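Local coordinates for protein cellulose 1,4-beta-cellobiosidase (Thermobifida fusca, PDB 4JJJ) that probably hydrolyses cellulose to cellobiose, this chain being the family 48 glycoside hydrolase catalytic domain of a larger, multidomain cellulase, at residues N111-P116 against D554-S559; Q127-Q132 against A266-Y271; Y156-C161 against N201-L206; N379-K382 against T387-T390; Y400-Q403 against P409-N412. The protein carries 1 engineered substitution. One frame throughout, in Å; residues are numbered along the deposited sequence. Where two conformers were deposited one is given.

In the fold
The five contacts lie in the family 48 catalytic domain, an (alpha/alpha)6 fold, and contact 2 alone of them touches the bound sugar directly. Contacts 3, 4 and 5 sit within the long chain excursion closed by contact 1, as does contact 2, which in turn encloses contact 3. Contacts 1 and 3 touch, P116 CG lying 3.4 Å from D205 O. Contact 2 meets contact 4 through a hydrogen bond of 2.9 Å between N379 ND2 and D269 OD1, and contact 4 meets contact 5 where W381 CZ3 packs 3.5 Å from Y400 O. K270 and Y271 of contact 2 grip the sugar; the side chains of S411, Y203 and N111 stand about 8, 10 and 12 Å from a glucose.

Contact 1. Residues N111-P116 against D554-S559; sequences NADGYP and DPWDGS. With CA (calcium ion), chain F.
N111 and S559 are the closest backbone approach, their CA atoms 7.4 Å apart, just where the N111-P116 segment enters a short 3-10 turn spanning A112 to G114. The direct polar link is N111 ND2 to S559 O, 2.9 Å long and nearly straight at 164°, with the acceptor close to the plane of the amide. Placing CG anti to the backbone N (chi1 -152°) swings this amide across to the other loop. Two waters reinforce the joint: one donates to both N111 OD1 and S559 O, while the other accepts from N111 ND2 and donates to G558 O. N111 OD1 also takes the N-H of A112, so both ends of the amide are held and its flip is fixed.

The indole of W556 fills in beside this polar seam. N111 ND2 meets the ring at its edge, 3.7 Å from W556 CH2, and D113 comes in obliquely with CB 3.5 Å from W556 CZ2. G558 N lies 3.3 Å above one face of the W556 ring, toward the rim, and Y563 meets it edge-to-face.

D557 OD1 accepts from S559 N at 2.9 Å, an Asx turn that shapes the loop presenting S559 O. D554 OD1 binds calcium at the far end of this loop, away from the N111-S559 joint. The contact itself is two surface loops joined by an asparagine-to-backbone bond.

Contact 2. Residues Q127-Q132 against A266-Y271; sequences QDPLAQ and AMFDKY. With BGC (beta-D-glucopyranose), chain D; BGC (beta-D-glucopyranose), chain B.
D128 OD1 receives two backbone N-H groups, from L130 at 2.7 Å and from A131 at 3.1 Å, and this fixes the bend from which P129 and L130 reach F268. It is an Asx turn extended into an Asx motif, leading directly into helix 131-138. The two donors use the oxygen differently: L130 N comes nearly in line with the C-O bond, whereas A131 N sits well above the carboxylate plane. The other oxygen, D128 OD2, is held by the hydroxyls of Y97 and Y265, so the buried carboxylate is well supplied with donors.

Across the contact everything is apolar and centres on the F268 ring. P129 approaches from the opposite direction with CG 3.5 Å from F268 CE2. L130 meets the ring at CE1, its CD1 3.8 Å from F268 CE1, from the same side of the ring plane as P129. Both come in obliquely, and L130 CD2 fills in against F268 CZ. Proline and leucine thus share one side of the phenyl, P129 toward CE2 and L130 toward CE1.

Past F268 the chain makes a second Asx turn, D269 OD2 accepting from Y271 N, and then enters the glycan pocket. K270 runs out fully extended to the sugar of chain D, with NZ 3.2 Å from O2 and a weaker bond to O3; a salt bridge to E108 holds the same ammonium. Y271 OH donates to O6 of the chain B glucose at 2.7 Å, and that O6 lies in the plane of the tyrosine ring, at its edge.

Contact 3. Residues Y156-C161 against N201-L206; sequences YGFGFC and NGYLDL. With CA (calcium ion), chain H.
This buried aromatic contact joins the loop of a calcium site to a type II' beta turn, with F158 on the loop side and Y203 on the turn. The turn runs from N201 to L204, closed by L204 N to N201 O, with G202 taking its positive-phi position. N201 ND2 reaches on to D205 OD2 in an almost perfectly straight bond (177°) of 3.1 Å, the acceptor lying in the plane of the asparagine amide.

Only the outer ends of the two rings meet. Y203 and F158 come from opposite directions, and the phenol oxygen touches the edge of the phenyl ring in its own plane: Y203 OH is 3.3 Å from F158 CE1 and slightly farther from F158 CZ. The ring planes are turned 75° from each other with centroids 5.8 Å apart, an oblique meeting. Y203 OH is buried here and has no hydrogen-bond partner in the model, so the hydroxyl sits against C-H groups of the phenyl edge.

Farther along the loop, C161 O binds calcium at 2.5 Å. Four waters and D194 complete the shell, one of those waters donating to F160 O as well. The disulfide from C161 to C192 ties this loop to strand 192-193.

F158 and Y203 both rest on P190 of strand 189-190, an outermost strand of the sheet that also holds 47-49, 149-151 and 170-173. L204 of the turn packs on strand 216-220, while P573 and M572 supply loop contacts to F158 and Y203.

Contact 4. Residues N379-K382 against T387-T390; sequences NSWK and TPPT
W381 and P388 are the nearest residues across the two segments, with CA atoms 6.3 Å apart, in the loop between strands 376-378 and 394-395. Neither segment is regular, and K382 has left-handed backbone angles (61°/16°), which helps turn the chain just after the tryptophan.

The indole of W381 carries the contact. Its CG is anti to the backbone N (chi1 -161°), which lays the ring against the prolines. P388 sits over one face: its CB stands 3.8 Å from the centroid of the five-membered ring and just 8° off the normal, a well-formed CH-pi interaction. P388 CA comes over the same part of the indole, 3.7 Å from W381 CD1. P389 reaches the benzo side crosswise, its CD 4.0 Å from W381 CZ2, and T387 O lies obliquely 3.6 Å from W381 CD1.

No direct hydrogen bond crosses between the segments, but one water does: it donates to T387 O (2.8 Å) and accepts from K382 NZ, lying at the indole edge in its plane. Y399 of strand 398-401 touches both W381 and P388.

The chemistry is therefore that of a one-faced CH-pi packing of proline on tryptophan. The polarised C-H groups of P388 meet the electron-rich pyrrole ring, the restricted backbone of two consecutive prolines is consistent with a stiff surface, and the single polar bridge is left to solvent beside the exposed K382.

Contact 5. Residues Y400-Q403 against P409-N412; sequences YDWQ and PPSN
The apolar part of the contact is P410 packed against W402 and Q403 together, which are themselves stacked on each other. W402 and P410 lie side by side and point the same way, so the far end of the indole rides along the pyrrolidine: W402 CZ3 is 3.6 Å from P410 CB, and W402 CH2 is 3.7 Å from P410 CG, the ring being met obliquely. Q403 lies against one face of its neighbour's indole, its CG 3.5 Å above the centre of the W402 ring. With chi1 at 49°, in the space between the backbone N and the carbonyl carbon, the extended glutamine then carries OE1 to P410, 3.6 Å from P410 CB.

The direct polar bonds lie within or beyond the segments. D401 OD1 accepts from Q403 N at 2.9 Å, an Asx turn at D401-Q403. S411 OG comes within 3.3 Å of Q403 C, while its hydrogen bond is to P404 O.

Water does the bridging. Two waters donate to W402 O; one accepts from N412 N at 2.8 Å, the other from N412 ND2 at 3.0 Å. N412 is held further by Q324 through OD1 and by I373 O through ND2, so its amide is fixed on both sides.

In the fold, the contact closes the loop that leaves strand 398-401 and carries the calcium ligand D408 before helix 416-432 begins. S411 O reaches H323 of strand 321-323, an outermost strand of the same sheet, and N412 O takes the indole N-H of W471 from strand 465-473.

Contact 1. Residues N111-P116 against D554-S559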
# COMPACT_ATOMS: atom_id res chain seq x y z
N ASN A 111 13.89 -0.54 -17.62
CA ASN A 111 13.05 -1.68 -17.87
C ASN A 111 13.68 -2.91 -17.22
O ASN A 111 14.79 -2.88 -16.69
CB ASN A 111 12.81 -1.86 -19.38
CG ASN A 111 11.52 -2.53 -19.74
OD1 ASN A 111 10.78 -3.04 -18.85
ND2 ASN A 111 11.12 -2.50 -21.03
N ALA A 112 12.89 -3.97 -17.13
CA ALA A 112 13.25 -5.21 -16.44
C ALA A 112 14.53 -5.88 -16.98
O ALA A 112 15.29 -6.49 -16.21
CB ALA A 112 12.07 -6.20 -16.55
N ASP A 113 14.77 -5.64 -18.27
CA ASP A 113 16.01 -6.11 -18.92
C ASP A 113 17.27 -5.46 -18.43
O ASP A 113 18.40 -5.92 -18.73
CB ASP A 113 15.92 -6.04 -20.45
CG ASP A 113 15.75 -4.67 -20.97
OD1 ASP A 113 15.41 -3.72 -20.26
OD2 ASP A 113 16.01 -4.51 -22.18
N GLY A 114 17.17 -4.40 -17.63
CA GLY A 114 18.34 -3.86 -16.95
C GLY A 114 18.88 -4.55 -15.72
O GLY A 114 19.90 -4.17 -15.11
N TYR A 115 18.15 -5.60 -15.29
CA TYR A 115 18.43 -6.29 -14.08
C TYR A 115 19.04 -7.64 -14.45
O TYR A 115 18.57 -8.30 -15.41
CB TYR A 115 17.08 -6.46 -13.28
CG TYR A 115 16.63 -5.13 -12.74
CD1 TYR A 115 15.85 -4.29 -13.51
CD2 TYR A 115 17.03 -4.74 -11.49
CE1 TYR A 115 15.51 -3.05 -12.99
CE2 TYR A 115 16.69 -3.52 -10.97
CZ TYR A 115 15.90 -2.70 -11.74
OH TYR A 115 15.50 -1.41 -11.25
N PRO A 116 19.98 -8.11 -13.66
CA PRO A 116 20.43 -7.57 -12.42
C PRO A 116 21.26 -6.30 -12.53
O PRO A 116 21.98 -6.10 -13.51
CB PRO A 116 21.25 -8.72 -11.80
CG PRO A 116 21.83 -9.39 -13.04
CD PRO A 116 20.64 -9.42 -13.93
N ASP A 554 2.30 -14.08 -22.01
CA ASP A 554 3.21 -13.27 -22.82
C ASP A 554 4.65 -13.45 -22.36
O ASP A 554 5.07 -13.07 -21.27
CB ASP A 554 2.81 -11.83 -22.70
CG ASP A 554 1.55 -11.48 -23.43
OD1 ASP A 554 0.96 -12.31 -24.16
OD2 ASP A 554 1.09 -10.32 -23.23
N PRO A 555 5.50 -13.97 -23.23
CA PRO A 555 6.96 -13.94 -22.97
C PRO A 555 7.55 -12.56 -23.25
O PRO A 555 6.88 -11.73 -23.85
CB PRO A 555 7.49 -15.00 -23.93
CG PRO A 555 6.57 -14.82 -25.07
CD PRO A 555 5.15 -14.58 -24.53
N TRP A 556 8.76 -12.31 -22.85
CA TRP A 556 9.46 -11.03 -23.10
C TRP A 556 9.60 -10.85 -24.60
O TRP A 556 9.96 -11.82 -25.33
CB TRP A 556 10.86 -11.14 -22.53
CG TRP A 556 11.74 -10.01 -22.79
CD1 TRP A 556 12.88 -10.04 -23.58
CD2 TRP A 556 11.72 -8.67 -22.21
NE1 TRP A 556 13.50 -8.84 -23.54
CE2 TRP A 556 12.77 -7.97 -22.77
CE3 TRP A 556 10.81 -7.97 -21.40
CZ2 TRP A 556 13.05 -6.68 -22.43
CZ3 TRP A 556 11.08 -6.65 -21.10
CH2 TRP A 556 12.22 -6.04 -21.55
N ASP A 557 9.26 -9.66 -25.07
CA ASP A 557 9.28 -9.34 -26.50
C ASP A 557 10.27 -8.25 -26.78
O ASP A 557 10.22 -7.61 -27.85
CB ASP A 557 7.85 -8.97 -27.02
CG ASP A 557 7.32 -7.68 -26.40
OD1 ASP A 557 8.14 -6.98 -25.78
OD2 ASP A 557 6.09 -7.54 -26.47
N GLY A 558 11.14 -7.96 -25.82
CA GLY A 558 12.05 -6.85 -25.92
C GLY A 558 11.61 -5.56 -25.24
O GLY A 558 12.41 -4.65 -25.11
N SER A 559 10.35 -5.46 -24.80
CA SER A 559 9.89 -4.34 -23.96
C SER A 559 8.85 -4.72 -22.92
O SER A 559 8.84 -4.08 -21.88
CB SER A 559 9.35 -3.21 -24.76
OG SER A 559 8.39 -3.67 -25.58
CA CA F . -1.23 -12.89 -24.37
O HOH W 1 8.23 -4.04 -19.30
O HOH W 2 13.05 -2.46 -23.22
O HOH W 3 -1.67 -11.17 -25.49
O HOH W 4 -3.20 -13.89 -24.64
O HOH W 5 -0.59 -14.15 -26.23

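Contact 2. Residues Q127-Q132 against A266-Y271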
# COMPACT_ATOMS: atom_id res chain seq x y z
N GLN A 127 23.81 9.32 5.92
CA GLN A 127 23.71 8.71 7.23
C GLN A 127 22.19 8.50 7.53
O GLN A 127 21.35 9.32 7.22
CB GLN A 127 24.36 9.62 8.28
CG GLN A 127 25.94 9.54 8.14
CD GLN A 127 26.74 10.32 9.19
OE1 GLN A 127 26.18 11.13 9.93
NE2 GLN A 127 28.08 10.09 9.24
N ASP A 128 21.91 7.36 8.12
CA ASP A 128 20.58 7.13 8.67
C ASP A 128 20.46 7.69 10.06
O ASP A 128 21.13 7.16 10.96
CB ASP A 128 20.40 5.57 8.73
CG ASP A 128 19.17 5.08 9.51
OD1 ASP A 128 18.42 5.83 10.14
OD2 ASP A 128 19.03 3.80 9.56
N PRO A 129 19.56 8.68 10.27
CA PRO A 129 19.46 9.39 11.55
C PRO A 129 18.41 8.82 12.46
O PRO A 129 18.20 9.37 13.53
CB PRO A 129 19.06 10.81 11.14
CG PRO A 129 18.18 10.55 9.97
CD PRO A 129 18.76 9.36 9.22
N LEU A 130 17.81 7.69 12.06
CA LEU A 130 16.78 7.08 12.86
C LEU A 130 17.25 5.87 13.66
O LEU A 130 16.76 5.63 14.75
CB LEU A 130 15.61 6.54 12.01
CG LEU A 130 14.88 7.62 11.18
CD1 LEU A 130 13.85 6.87 10.36
CD2 LEU A 130 14.34 8.79 12.00
N ALA A 131 18.17 5.08 13.11
CA ALA A 131 18.40 3.74 13.64
C ALA A 131 18.84 3.70 15.14
O ALA A 131 18.34 2.92 15.94
CB ALA A 131 19.45 3.06 12.79
N GLN A 132 19.82 4.52 15.45
CA GLN A 132 20.41 4.52 16.77
C GLN A 132 19.35 4.99 17.77
O GLN A 132 19.22 4.41 18.83
CB GLN A 132 21.69 5.39 16.80
CG GLN A 132 22.06 5.99 18.16
CD GLN A 132 23.41 6.72 18.07
OE1 GLN A 132 23.97 6.87 16.97
NE2 GLN A 132 23.97 7.11 19.23
N ALA A 266 9.93 5.78 6.02
CA ALA A 266 9.30 6.15 4.77
C ALA A 266 9.51 7.64 4.39
O ALA A 266 9.25 7.98 3.25
CB ALA A 266 7.81 5.80 4.82
N MET A 267 9.94 8.45 5.36
CA MET A 267 10.10 9.88 5.20
C MET A 267 11.42 10.30 4.59
O MET A 267 11.65 11.51 4.38
CB MET A 267 9.91 10.55 6.54
CG MET A 267 8.52 10.48 7.12
SD MET A 267 8.47 11.43 8.64
CE MET A 267 6.92 10.96 9.32
N PHE A 268 12.28 9.30 4.34
CA PHE A 268 13.68 9.55 3.92
C PHE A 268 13.93 9.16 2.49
O PHE A 268 13.42 8.14 2.02
CB PHE A 268 14.67 8.91 4.87
CG PHE A 268 14.71 9.59 6.15
CD1 PHE A 268 13.71 9.32 7.09
CD2 PHE A 268 15.64 10.57 6.45
CE1 PHE A 268 13.66 10.00 8.29
CE2 PHE A 268 15.61 11.23 7.66
CZ PHE A 268 14.62 10.97 8.60
N ASP A 269 14.82 9.88 1.82
CA ASP A 269 15.31 9.46 0.50
C ASP A 269 15.82 7.99 0.58
O ASP A 269 16.38 7.58 1.59
CB ASP A 269 16.47 10.39 0.08
CG ASP A 269 17.01 10.06 -1.28
OD1 ASP A 269 16.40 10.51 -2.28
OD2 ASP A 269 18.04 9.36 -1.33
N LYS A 270 15.71 7.27 -0.54
CA LYS A 270 16.08 5.89 -0.57
C LYS A 270 17.47 5.67 0.03
O LYS A 270 17.67 4.74 0.81
CB LYS A 270 16.01 5.38 -1.96
CG LYS A 270 16.15 3.91 -2.17
CD LYS A 270 16.13 3.46 -3.65
CE LYS A 270 16.33 1.97 -3.78
NZ LYS A 270 16.25 1.60 -5.21
N TYR A 271 18.44 6.44 -0.47
CA TYR A 271 19.80 6.29 -0.02
C TYR A 271 20.26 7.47 0.85
O TYR A 271 21.47 7.80 0.94
CB TYR A 271 20.74 6.08 -1.21
CG TYR A 271 20.54 4.75 -1.86
CD1 TYR A 271 21.01 3.60 -1.25
CD2 TYR A 271 19.83 4.66 -3.10
CE1 TYR A 271 20.76 2.33 -1.85
CE2 TYR A 271 19.59 3.41 -3.68
CZ TYR A 271 20.07 2.27 -3.02
OH TYR A 271 19.82 1.05 -3.68
C2 BGC D . 14.25 -1.51 -3.91
C3 BGC D . 15.63 -2.11 -3.99
C4 BGC D . 15.86 -3.19 -2.94
C5 BGC D . 14.73 -4.19 -2.92
C6 BGC D . 14.75 -5.18 -1.82
C1 BGC D . 13.20 -2.65 -3.92
O2 BGC D . 13.98 -0.57 -4.94
O3 BGC D . 16.63 -1.07 -3.84
O4 BGC D . 17.09 -3.87 -3.35
O5 BGC D . 13.44 -3.51 -2.81
O6 BGC D . 13.72 -6.14 -1.94
C2 BGC B . 18.90 -5.15 -2.79
C3 BGC B . 20.00 -5.33 -1.75
C4 BGC B . 20.75 -3.99 -1.52
C5 BGC B . 19.72 -2.91 -1.18
C6 BGC B . 20.38 -1.49 -1.10
C1 BGC B . 17.96 -4.05 -2.31
O2 BGC B . 18.21 -6.38 -2.86
O3 BGC B . 20.91 -6.34 -2.26
O4 BGC B . 21.61 -4.08 -0.39
O5 BGC B . 18.75 -2.86 -2.23
O6 BGC B . 20.90 -1.06 -2.36

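Contact 3. Residues Y156-C161 against N201-L206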
# COMPACT_ATOMS: atom_id res chain seq x y z
N TYR A 156 2.85 -20.97 -3.46
CA TYR A 156 4.12 -20.96 -4.18
C TYR A 156 5.15 -21.98 -3.65
O TYR A 156 6.16 -22.22 -4.32
CB TYR A 156 4.80 -19.52 -4.22
CG TYR A 156 4.17 -18.58 -5.18
CD1 TYR A 156 3.07 -17.77 -4.82
CD2 TYR A 156 4.61 -18.49 -6.51
CE1 TYR A 156 2.46 -16.89 -5.68
CE2 TYR A 156 4.07 -17.59 -7.38
CZ TYR A 156 2.98 -16.79 -6.99
OH TYR A 156 2.41 -15.92 -7.85
N GLY A 157 4.95 -22.48 -2.45
CA GLY A 157 5.83 -23.53 -1.90
C GLY A 157 7.07 -23.11 -1.20
O GLY A 157 8.03 -23.93 -0.98
N PHE A 158 7.25 -21.81 -0.88
CA PHE A 158 8.46 -21.36 -0.26
C PHE A 158 8.62 -21.73 1.17
O PHE A 158 9.73 -22.07 1.59
CB PHE A 158 8.65 -19.85 -0.45
CG PHE A 158 8.79 -19.43 -1.89
CD1 PHE A 158 9.94 -19.82 -2.60
CD2 PHE A 158 7.86 -18.62 -2.52
CE1 PHE A 158 10.14 -19.44 -3.88
CE2 PHE A 158 8.06 -18.22 -3.82
CZ PHE A 158 9.19 -18.66 -4.52
N GLY A 159 7.57 -21.69 1.98
CA GLY A 159 7.74 -21.92 3.42
C GLY A 159 8.59 -20.95 4.14
O GLY A 159 8.62 -19.76 3.78
N PHE A 160 9.31 -21.41 5.16
CA PHE A 160 10.08 -20.56 6.01
C PHE A 160 11.52 -20.72 5.59
O PHE A 160 12.06 -21.83 5.63
CB PHE A 160 9.95 -20.92 7.48
CG PHE A 160 10.99 -20.24 8.32
CD1 PHE A 160 10.89 -18.86 8.61
CD2 PHE A 160 12.12 -20.93 8.78
CE1 PHE A 160 11.85 -18.22 9.34
CE2 PHE A 160 13.09 -20.25 9.51
CZ PHE A 160 12.96 -18.91 9.78
N CYS A 161 12.17 -19.64 5.20
CA CYS A 161 13.55 -19.69 4.62
C CYS A 161 13.82 -20.85 3.65
O CYS A 161 14.93 -21.43 3.59
CB CYS A 161 14.59 -19.59 5.73
SG CYS A 161 14.63 -18.02 6.65
N ASN A 201 22.27 -19.20 -6.79
CA ASN A 201 22.27 -18.15 -5.82
C ASN A 201 20.81 -17.75 -5.46
O ASN A 201 20.52 -16.58 -5.25
CB ASN A 201 22.95 -16.97 -6.40
CG ASN A 201 24.43 -17.29 -6.79
OD1 ASN A 201 25.17 -17.81 -5.91
ND2 ASN A 201 24.85 -16.99 -7.99
N GLY A 202 19.97 -18.74 -5.43
CA GLY A 202 18.52 -18.51 -5.13
C GLY A 202 17.97 -17.65 -6.25
O GLY A 202 18.11 -17.84 -7.50
N TYR A 203 17.29 -16.56 -5.84
CA TYR A 203 16.76 -15.64 -6.80
C TYR A 203 17.57 -14.33 -6.86
O TYR A 203 17.26 -13.45 -7.62
CB TYR A 203 15.31 -15.26 -6.40
CG TYR A 203 14.32 -16.44 -6.55
CD1 TYR A 203 14.31 -17.46 -5.62
CD2 TYR A 203 13.40 -16.46 -7.61
CE1 TYR A 203 13.43 -18.50 -5.75
CE2 TYR A 203 12.52 -17.51 -7.77
CZ TYR A 203 12.53 -18.52 -6.81
OH TYR A 203 11.60 -19.58 -6.89
N LEU A 204 18.67 -14.25 -6.05
CA LEU A 204 19.26 -12.95 -5.77
C LEU A 204 19.82 -12.32 -7.06
O LEU A 204 19.73 -11.06 -7.26
CB LEU A 204 20.39 -13.08 -4.77
CG LEU A 204 20.04 -13.63 -3.46
CD1 LEU A 204 21.26 -13.75 -2.58
CD2 LEU A 204 18.95 -12.75 -2.77
N ASP A 205 20.42 -13.15 -7.92
CA ASP A 205 21.04 -12.65 -9.07
C ASP A 205 20.18 -12.44 -10.26
O ASP A 205 20.71 -12.14 -11.36
CB ASP A 205 22.32 -13.49 -9.45
CG ASP A 205 22.03 -15.00 -9.63
OD1 ASP A 205 20.88 -15.41 -9.51
OD2 ASP A 205 22.98 -15.75 -10.07
N LEU A 206 18.83 -12.47 -10.09
CA LEU A 206 17.94 -11.94 -11.11
C LEU A 206 17.91 -10.39 -10.96
O LEU A 206 17.53 -9.69 -11.83
CB LEU A 206 16.52 -12.47 -10.79
CG LEU A 206 16.28 -13.96 -11.06
CD1 LEU A 206 14.99 -14.46 -10.41
CD2 LEU A 206 16.19 -14.20 -12.51
CA CA H . 16.00 -23.37 4.77
O HOH W 6 14.50 -22.92 6.62
O HOH W 7 17.55 -22.06 6.08
O HOH W 8 15.17 -24.70 3.38
O HOH W 9 16.70 -25.10 6.00

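Contact 4. Residues N379-K382 against T387-T390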
# COMPACT_ATOMS: atom_id res chain seq x y z
N ASN A 379 12.49 12.60 -5.12
CA ASN A 379 13.88 13.12 -4.99
C ASN A 379 14.89 12.36 -5.90
O ASN A 379 16.09 12.63 -5.86
CB ASN A 379 14.38 13.04 -3.53
CG ASN A 379 15.60 13.91 -3.28
OD1 ASN A 379 15.55 15.07 -3.57
ND2 ASN A 379 16.59 13.38 -2.71
N SER A 380 14.45 11.31 -6.55
CA SER A 380 15.32 10.49 -7.41
C SER A 380 14.62 10.24 -8.71
O SER A 380 13.85 9.28 -8.89
CB SER A 380 15.66 9.19 -6.76
OG SER A 380 16.61 8.40 -7.50
N TRP A 381 14.86 11.12 -9.72
CA TRP A 381 14.23 10.91 -10.98
C TRP A 381 14.61 9.53 -11.61
O TRP A 381 15.77 9.22 -11.77
CB TRP A 381 14.60 12.10 -11.92
CG TRP A 381 13.69 12.22 -13.06
CD1 TRP A 381 14.02 12.02 -14.38
CD2 TRP A 381 12.29 12.56 -13.06
NE1 TRP A 381 12.89 12.16 -15.16
CE2 TRP A 381 11.83 12.49 -14.37
CE3 TRP A 381 11.38 12.91 -12.05
CZ2 TRP A 381 10.49 12.79 -14.71
CZ3 TRP A 381 10.09 13.19 -12.36
CH2 TRP A 381 9.64 13.14 -13.71
N LYS A 382 13.58 8.80 -12.02
CA LYS A 382 13.67 7.52 -12.66
C LYS A 382 14.34 6.54 -11.73
O LYS A 382 14.86 5.45 -12.15
CB LYS A 382 14.37 7.61 -14.00
CG LYS A 382 13.43 8.26 -15.00
CD LYS A 382 14.20 8.52 -16.26
CE LYS A 382 13.26 9.12 -17.27
NZ LYS A 382 14.03 9.43 -18.53
N THR A 387 18.24 13.14 -14.65
CA THR A 387 17.95 14.54 -14.95
C THR A 387 16.54 14.69 -15.41
O THR A 387 16.11 14.13 -16.43
CB THR A 387 18.88 14.93 -16.13
OG1 THR A 387 20.21 14.84 -15.63
CG2 THR A 387 18.44 16.37 -16.58
N PRO A 388 15.72 15.41 -14.64
CA PRO A 388 14.39 15.60 -15.16
C PRO A 388 14.29 16.65 -16.23
O PRO A 388 15.23 17.49 -16.29
CB PRO A 388 13.62 16.06 -13.93
CG PRO A 388 14.53 16.02 -12.83
CD PRO A 388 15.92 16.10 -13.39
N PRO A 389 13.17 16.68 -16.96
CA PRO A 389 13.03 17.69 -18.02
C PRO A 389 13.14 19.08 -17.46
O PRO A 389 12.61 19.44 -16.35
CB PRO A 389 11.64 17.49 -18.60
CG PRO A 389 11.06 16.26 -17.98
CD PRO A 389 12.00 15.76 -16.93
N THR A 390 13.75 19.97 -18.21
CA THR A 390 13.81 21.36 -17.80
C THR A 390 12.38 21.99 -17.64
O THR A 390 11.51 21.71 -18.44
CB THR A 390 14.55 22.14 -18.88
OG1 THR A 390 15.85 21.55 -18.97
CG2 THR A 390 14.76 23.58 -18.50
O HOH W 10 16.12 11.49 -17.49

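Contact 5. Residues Y400-Q403 against P409-N412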
# COMPACT_ATOMS: atom_id res chain seq x y z
N TYR A 400 7.91 16.88 -9.68
CA TYR A 400 6.56 16.36 -9.94
C TYR A 400 6.58 15.11 -10.79
O TYR A 400 7.22 15.06 -11.83
CB TYR A 400 5.69 17.44 -10.62
CG TYR A 400 4.37 16.87 -11.09
CD1 TYR A 400 3.44 16.45 -10.16
CD2 TYR A 400 4.04 16.76 -12.40
CE1 TYR A 400 2.25 15.87 -10.52
CE2 TYR A 400 2.85 16.27 -12.81
CZ TYR A 400 1.90 15.75 -11.88
OH TYR A 400 0.68 15.20 -12.25
N ASP A 401 5.90 14.06 -10.35
CA ASP A 401 5.79 12.80 -11.06
C ASP A 401 4.29 12.43 -11.14
O ASP A 401 3.63 12.20 -10.16
CB ASP A 401 6.56 11.63 -10.43
CG ASP A 401 6.78 10.47 -11.37
OD1 ASP A 401 5.95 10.30 -12.30
OD2 ASP A 401 7.82 9.77 -11.17
N TRP A 402 3.78 12.51 -12.37
CA TRP A 402 2.37 12.21 -12.61
C TRP A 402 1.99 10.70 -12.40
O TRP A 402 0.85 10.36 -12.28
CB TRP A 402 1.95 12.53 -14.01
CG TRP A 402 2.56 11.79 -15.15
CD1 TRP A 402 3.77 11.96 -15.70
CD2 TRP A 402 1.94 10.66 -15.82
NE1 TRP A 402 3.95 11.05 -16.72
CE2 TRP A 402 2.81 10.28 -16.85
CE3 TRP A 402 0.72 10.04 -15.71
CZ2 TRP A 402 2.57 9.18 -17.67
CZ3 TRP A 402 0.42 9.00 -16.53
CH2 TRP A 402 1.37 8.55 -17.51
N GLN A 403 3.04 9.88 -12.25
CA GLN A 403 2.91 8.43 -12.12
C GLN A 403 3.99 7.88 -11.16
O GLN A 403 4.84 7.11 -11.50
CB GLN A 403 2.97 7.70 -13.48
CG GLN A 403 4.17 8.14 -14.34
CD GLN A 403 4.34 7.35 -15.60
OE1 GLN A 403 3.63 6.32 -15.86
NE2 GLN A 403 5.44 7.69 -16.33
N PRO A 409 0.63 -0.21 -14.55
CA PRO A 409 0.11 1.00 -15.12
C PRO A 409 0.59 2.25 -14.35
O PRO A 409 1.03 2.16 -13.23
CB PRO A 409 -1.38 0.83 -14.91
CG PRO A 409 -1.48 0.18 -13.58
CD PRO A 409 -0.35 -0.83 -13.61
N PRO A 410 0.43 3.41 -15.00
CA PRO A 410 0.68 4.67 -14.26
C PRO A 410 -0.05 4.66 -12.93
O PRO A 410 -1.24 4.44 -12.90
CB PRO A 410 0.17 5.71 -15.20
CG PRO A 410 0.29 5.08 -16.59
CD PRO A 410 -0.13 3.67 -16.34
N SER A 411 0.71 4.88 -11.84
CA SER A 411 0.28 4.62 -10.49
C SER A 411 -0.88 5.48 -10.01
O SER A 411 -1.56 5.12 -9.04
CB SER A 411 1.38 4.78 -9.48
OG SER A 411 1.80 6.15 -9.47
N ASN A 412 -1.12 6.66 -10.60
CA ASN A 412 -2.19 7.53 -10.17
C ASN A 412 -3.41 7.58 -11.10
O ASN A 412 -4.31 8.42 -10.96
CB ASN A 412 -1.71 8.98 -9.86
CG ASN A 412 -2.62 9.72 -8.95
OD1 ASN A 412 -3.17 9.17 -7.97
ND2 ASN A 412 -2.80 11.04 -9.27
O HOH W 11 -1.21 12.05 -11.60
O HOH W 12 -0.70 8.09 -12.99